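Local coordinates for citrate synthase (Pyrobaculum aerophilum, PDB 2IBP), which probably condenses oxaloacetate with acetyl-CoA and water to give citrate and CoA, a step of the tricarboxylic acid cycle, at residues A[177-189]-A[195-208]. Numbering follows the deposited sequence.
Sequences PRDDLGHAANFLY and EPDPLASRGIDLYL
Ala184 and Ala185 bring helix 183-189 against Ser201 and Asp205 of helix 198-208, the short axes approaching to 8.0 Å with 117° between their N-to-C directions. Ala184 is a knob among Ser201, Ile204, Asp205 and Leu208, its CB 3.4 Å from Asp205 N; so small a side chain lets the backbones close in. Beside it, Leu188 has CG anti to its carbonyl carbon (chi1 -68°), which turns the branched end toward Pro196 and Ile204. Leu188 CD1 rests against Pro196 CB, at 3.6 Å, and against Ala200, while both methyls lie against Ile204 CG1. Pro196 CG also abuts Ala185 O at 3.5 Å. At the first turn of helix 183-189, a water accepts from Ala184 N and donates to Asp205 OD1, which also bonds to Tyr62 N.

Charged groups gather where the loop before helix 183-189 meets Glu195. Arg178 grips Asp180 side-on, NE to OD1 and NH2 to OD2 (2.7 Å), both acceptors near the guanidinium plane. The Glu195 carboxylate is turned 82° from that plane, with Arg178 NH2 4.0 Å from Glu195 OE1, too long for a salt bridge; a water joins Arg178 NH1 to that oxygen. With a leucine in place of Arg178, Asp180 would probably lose its charged mate and Glu195 its water-mediated tie.

This packing joins consecutive helices of the largely helical citrate synthase fold: Phe187 continues onto helices 141-169 and 363-382, while Leu199 and Leu206 rest on helix 297-313.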
loop_
_atom_site.group_PDB
_atom_site.type_symbol
_atom_site.label_atom_id
_atom_site.label_comp_id
_atom_site.label_asym_id
_atom_site.label_seq_id
_atom_site.Cartn_x
_atom_site.Cartn_y
_atom_site.Cartn_z
ATOM N N PRO A 177 -17.189 -22.260 -4.449
ATOM C CA PRO A 177 -17.796 -21.694 -5.642
ATOM C C PRO A 177 -18.499 -22.692 -6.533
ATOM O O PRO A 177 -17.982 -23.790 -6.771
ATOM C CB PRO A 177 -16.616 -21.086 -6.403
ATOM C CG PRO A 177 -15.505 -20.988 -5.426
ATOM C CD PRO A 177 -15.724 -22.047 -4.410
ATOM N N ARG A 178 -19.686 -22.310 -6.984
ATOM C CA ARG A 178 -20.443 -23.109 -7.945
ATOM C C ARG A 178 -20.134 -22.664 -9.364
ATOM O O ARG A 178 -20.395 -21.530 -9.795
ATOM C CB ARG A 178 -21.941 -23.054 -7.674
ATOM C CG ARG A 178 -22.440 -24.194 -6.818
ATOM C CD ARG A 178 -23.901 -24.068 -6.548
ATOM N NE ARG A 178 -24.695 -24.115 -7.771
ATOM C CZ ARG A 178 -26.014 -23.952 -7.787
ATOM N NH1 ARG A 178 -26.675 -23.702 -6.660
ATOM N NH2 ARG A 178 -26.668 -23.998 -8.931
ATOM N N ASP A 179 -19.620 -23.621 -10.110
ATOM C CA ASP A 179 -19.189 -23.405 -11.455
ATOM C C ASP A 179 -20.326 -23.000 -12.393
ATOM O O ASP A 179 -20.097 -22.352 -13.409
ATOM C CB ASP A 179 -18.589 -24.729 -11.926
ATOM C CG ASP A 179 -17.356 -24.553 -12.717
ATOM O OD1 ASP A 179 -16.598 -23.611 -12.414
ATOM O OD2 ASP A 179 -17.062 -25.464 -13.508
ATOM N N ASP A 180 -21.564 -23.359 -12.047
ATOM C CA ASP A 180 -22.707 -23.063 -12.902
ATOM C C ASP A 180 -23.354 -21.708 -12.648
ATOM O O ASP A 180 -24.336 -21.344 -13.306
ATOM C CB ASP A 180 -23.767 -24.158 -12.798
ATOM C CG ASP A 180 -24.344 -24.295 -11.414
ATOM O OD1 ASP A 180 -23.587 -24.204 -10.429
ATOM O OD2 ASP A 180 -25.559 -24.560 -11.307
ATOM N N LEU A 181 -22.846 -20.982 -11.656
ATOM C CA LEU A 181 -23.386 -19.678 -11.331
ATOM C C LEU A 181 -22.478 -18.564 -11.832
ATOM O O LEU A 181 -21.251 -18.721 -11.878
ATOM C CB LEU A 181 -23.553 -19.525 -9.820
ATOM C CG LEU A 181 -24.563 -20.440 -9.146
ATOM C CD1 LEU A 181 -24.652 -20.122 -7.651
ATOM C CD2 LEU A 181 -25.916 -20.255 -9.840
ATOM N N GLY A 182 -23.091 -17.435 -12.160
ATOM C CA GLY A 182 -22.377 -16.236 -12.564
ATOM C C GLY A 182 -21.619 -15.636 -11.391
ATOM O O GLY A 182 -21.790 -16.031 -10.244
ATOM N N HIS A 183 -20.813 -14.635 -11.681
ATOM C CA HIS A 183 -19.926 -14.045 -10.674
ATOM C C HIS A 183 -20.697 -13.500 -9.471
ATOM O O HIS A 183 -20.414 -13.876 -8.306
ATOM C CB HIS A 183 -19.122 -12.939 -11.346
ATOM C CG HIS A 183 -17.973 -12.445 -10.544
ATOM N ND1 HIS A 183 -16.741 -13.067 -10.553
ATOM C CD2 HIS A 183 -17.809 -11.301 -9.839
ATOM C CE1 HIS A 183 -15.906 -12.385 -9.789
ATOM N NE2 HIS A 183 -16.520 -11.297 -9.362
ATOM N N ALA A 184 -21.698 -12.654 -9.746
ATOM C CA ALA A 184 -22.522 -12.040 -8.702
ATOM C C ALA A 184 -23.396 -13.085 -7.995
ATOM O O ALA A 184 -23.463 -13.144 -6.765
ATOM C CB ALA A 184 -23.381 -10.954 -9.298
ATOM N N ALA A 185 -24.070 -13.934 -8.767
ATOM C CA ALA A 185 -24.913 -14.972 -8.161
ATOM C C ALA A 185 -24.109 -15.908 -7.284
ATOM O O ALA A 185 -24.519 -16.282 -6.181
ATOM C CB ALA A 185 -25.654 -15.778 -9.230
ATOM N N ASN A 186 -22.940 -16.291 -7.764
ATOM C CA ASN A 186 -22.124 -17.188 -7.014
ATOM C C ASN A 186 -21.697 -16.560 -5.688
ATOM O O ASN A 186 -21.595 -17.246 -4.672
ATOM C CB ASN A 186 -20.893 -17.576 -7.789
ATOM C CG ASN A 186 -20.050 -18.537 -7.031
ATOM O OD1 ASN A 186 -20.478 -19.659 -6.759
ATOM N ND2 ASN A 186 -18.847 -18.099 -6.625
ATOM N N PHE A 187 -21.417 -15.262 -5.705
ATOM C CA PHE A 187 -21.043 -14.606 -4.454
ATOM C C PHE A 187 -22.152 -14.764 -3.417
ATOM O O PHE A 187 -21.906 -15.149 -2.281
ATOM C CB PHE A 187 -20.751 -13.133 -4.673
ATOM C CG PHE A 187 -20.601 -12.365 -3.394
ATOM C CD1 PHE A 187 -19.557 -12.632 -2.534
ATOM C CD2 PHE A 187 -21.541 -11.411 -3.037
ATOM C CE1 PHE A 187 -19.433 -11.953 -1.341
ATOM C CE2 PHE A 187 -21.402 -10.704 -1.844
ATOM C CZ PHE A 187 -20.353 -10.991 -0.997
ATOM N N LEU A 188 -23.385 -14.504 -3.821
ATOM C CA LEU A 188 -24.499 -14.637 -2.879
ATOM C C LEU A 188 -24.681 -16.079 -2.428
ATOM O O LEU A 188 -25.013 -16.352 -1.281
ATOM C CB LEU A 188 -25.792 -14.081 -3.462
ATOM C CG LEU A 188 -25.819 -12.569 -3.667
ATOM C CD1 LEU A 188 -27.135 -12.146 -4.311
ATOM C CD2 LEU A 188 -25.563 -11.820 -2.349
ATOM N N TYR A 189 -24.486 -17.016 -3.350
ATOM C CA TYR A 189 -24.532 -18.431 -3.003
ATOM C C TYR A 189 -23.440 -18.777 -1.964
ATOM O O TYR A 189 -23.701 -19.459 -0.975
ATOM C CB TYR A 189 -24.364 -19.268 -4.279
ATOM C CG TYR A 189 -24.068 -20.712 -4.012
ATOM C CD1 TYR A 189 -25.034 -21.567 -3.514
ATOM C CD2 TYR A 189 -22.793 -21.213 -4.224
ATOM C CE1 TYR A 189 -24.735 -22.874 -3.224
ATOM C CE2 TYR A 189 -22.484 -22.517 -3.944
ATOM C CZ TYR A 189 -23.456 -23.352 -3.446
ATOM O OH TYR A 189 -23.130 -24.653 -3.175
ATOM N N GLU A 195 -28.896 -20.715 -3.706
ATOM C CA GLU A 195 -28.855 -19.910 -4.912
ATOM C C GLU A 195 -29.733 -18.692 -4.651
ATOM O O GLU A 195 -30.816 -18.804 -4.065
ATOM C CB GLU A 195 -29.329 -20.671 -6.149
ATOM C CG GLU A 195 -29.289 -19.822 -7.426
ATOM C CD GLU A 195 -29.657 -20.604 -8.676
ATOM O OE1 GLU A 195 -29.992 -21.802 -8.543
ATOM O OE2 GLU A 195 -29.586 -20.026 -9.784
ATOM N N PRO A 196 -29.232 -17.510 -5.013
ATOM C CA PRO A 196 -29.973 -16.310 -4.744
ATOM C C PRO A 196 -31.140 -16.111 -5.668
ATOM O O PRO A 196 -31.225 -16.744 -6.742
ATOM C CB PRO A 196 -28.940 -15.209 -4.980
ATOM C CG PRO A 196 -28.007 -15.818 -5.986
ATOM C CD PRO A 196 -27.924 -17.229 -5.627
ATOM N N ASP A 197 -32.043 -15.255 -5.211
ATOM C CA ASP A 197 -33.166 -14.787 -6.001
ATOM C C ASP A 197 -32.537 -13.954 -7.122
ATOM O O ASP A 197 -31.549 -13.237 -6.912
ATOM C CB ASP A 197 -34.081 -13.908 -5.144
ATOM C CG ASP A 197 -35.351 -13.508 -5.859
ATOM O OD1 ASP A 197 -35.279 -12.722 -6.828
ATOM O OD2 ASP A 197 -36.439 -13.910 -5.394
ATOM N N PRO A 198 -33.051 -14.101 -8.338
ATOM C CA PRO A 198 -32.558 -13.346 -9.487
ATOM C C PRO A 198 -32.408 -11.845 -9.246
ATOM O O PRO A 198 -31.475 -11.227 -9.757
ATOM C CB PRO A 198 -33.636 -13.576 -10.549
ATOM C CG PRO A 198 -34.326 -14.824 -10.146
ATOM C CD PRO A 198 -34.109 -15.060 -8.701
ATOM N N LEU A 199 -33.355 -11.253 -8.537
ATOM C CA LEU A 199 -33.317 -9.832 -8.263
ATOM C C LEU A 199 -32.129 -9.468 -7.345
ATOM O O LEU A 199 -31.465 -8.457 -7.567
ATOM C CB LEU A 199 -34.644 -9.405 -7.650
ATOM C CG LEU A 199 -34.886 -7.924 -7.397
ATOM C CD1 LEU A 199 -34.559 -7.069 -8.602
ATOM C CD2 LEU A 199 -36.353 -7.766 -6.963
ATOM N N ALA A 200 -31.817 -10.332 -6.383
ATOM C CA ALA A 200 -30.681 -10.090 -5.489
ATOM C C ALA A 200 -29.376 -10.197 -6.290
ATOM O O ALA A 200 -28.493 -9.342 -6.167
ATOM C CB ALA A 200 -30.688 -11.062 -4.312
ATOM N N SER A 201 -29.284 -11.212 -7.151
ATOM C CA SER A 201 -28.093 -11.382 -8.002
ATOM C C SER A 201 -27.911 -10.185 -8.915
ATOM O O SER A 201 -26.791 -9.747 -9.166
ATOM C CB SER A 201 -28.207 -12.641 -8.867
ATOM O OG SER A 201 -28.261 -13.782 -8.048
ATOM N N ARG A 202 -29.005 -9.727 -9.513
ATOM C CA ARG A 202 -28.923 -8.545 -10.365
ATOM C C ARG A 202 -28.364 -7.348 -9.605
ATOM O O ARG A 202 -27.594 -6.560 -10.142
ATOM C CB ARG A 202 -30.279 -8.193 -10.982
ATOM C CG ARG A 202 -30.210 -6.967 -11.871
ATOM C CD ARG A 202 -31.434 -6.801 -12.744
ATOM N NE ARG A 202 -32.650 -6.425 -12.034
ATOM C CZ ARG A 202 -33.088 -5.176 -11.869
ATOM N NH1 ARG A 202 -32.363 -4.122 -12.250
ATOM N NH2 ARG A 202 -34.249 -4.971 -11.272
ATOM N N GLY A 203 -28.812 -7.175 -8.369
ATOM C CA GLY A 203 -28.342 -6.095 -7.531
ATOM C C GLY A 203 -26.847 -6.157 -7.313
ATOM O O GLY A 203 -26.158 -5.158 -7.443
ATOM N N ILE A 204 -26.350 -7.351 -7.010
ATOM C CA ILE A 204 -24.909 -7.520 -6.808
ATOM C C ILE A 204 -24.179 -7.254 -8.122
ATOM O O ILE A 204 -23.207 -6.496 -8.164
ATOM C CB ILE A 204 -24.552 -8.903 -6.231
ATOM C CG1 ILE A 204 -25.152 -9.057 -4.825
ATOM C CG2 ILE A 204 -23.018 -9.098 -6.186
ATOM C CD1 ILE A 204 -24.656 -8.032 -3.804
ATOM N N ASP A 205 -24.657 -7.838 -9.211
ATOM C CA ASP A 205 -24.011 -7.633 -10.512
ATOM C C ASP A 205 -23.974 -6.141 -10.857
ATOM O O ASP A 205 -22.944 -5.615 -11.288
ATOM C CB ASP A 205 -24.768 -8.380 -11.606
ATOM C CG ASP A 205 -23.950 -8.554 -12.875
ATOM O OD1 ASP A 205 -22.753 -8.872 -12.768
ATOM O OD2 ASP A 205 -24.530 -8.511 -13.978
ATOM N N LEU A 206 -25.105 -5.464 -10.670
ATOM C CA LEU A 206 -25.194 -4.042 -10.960
ATOM C C LEU A 206 -24.216 -3.264 -10.097
ATOM O O LEU A 206 -23.478 -2.416 -10.585
ATOM C CB LEU A 206 -26.614 -3.532 -10.729
ATOM C CG LEU A 206 -26.849 -2.073 -11.083
ATOM C CD1 LEU A 206 -26.508 -1.801 -12.557
ATOM C CD2 LEU A 206 -28.325 -1.728 -10.766
ATOM N N TYR A 207 -24.203 -3.560 -8.803
ATOM C CA TYR A 207 -23.292 -2.868 -7.901
ATOM C C TYR A 207 -21.847 -3.049 -8.374
ATOM O O TYR A 207 -21.069 -2.096 -8.418
ATOM C CB TYR A 207 -23.439 -3.400 -6.484
ATOM C CG TYR A 207 -22.506 -2.700 -5.518
ATOM C CD1 TYR A 207 -22.924 -1.586 -4.795
ATOM C CD2 TYR A 207 -21.187 -3.101 -5.397
ATOM C CE1 TYR A 207 -22.052 -0.927 -3.957
ATOM C CE2 TYR A 207 -20.322 -2.439 -4.575
ATOM C CZ TYR A 207 -20.755 -1.357 -3.870
ATOM O OH TYR A 207 -19.870 -0.698 -3.059
ATOM N N LEU A 208 -21.516 -4.270 -8.774
ATOM C CA LEU A 208 -20.157 -4.560 -9.205
ATOM C C LEU A 208 -19.824 -3.761 -10.457
ATOM O O LEU A 208 -18.730 -3.233 -10.595
ATOM C CB LEU A 208 -19.942 -6.054 -9.423
ATOM C CG LEU A 208 -20.019 -6.967 -8.210
ATOM C CD1 LEU A 208 -19.865 -8.403 -8.629
ATOM C CD2 LEU A 208 -19.018 -6.620 -7.125
HETATM O O HOH W 1 -29.692 -23.805 -7.152
HETATM O O HOH W 2 -22.217 -11.677 -12.461
#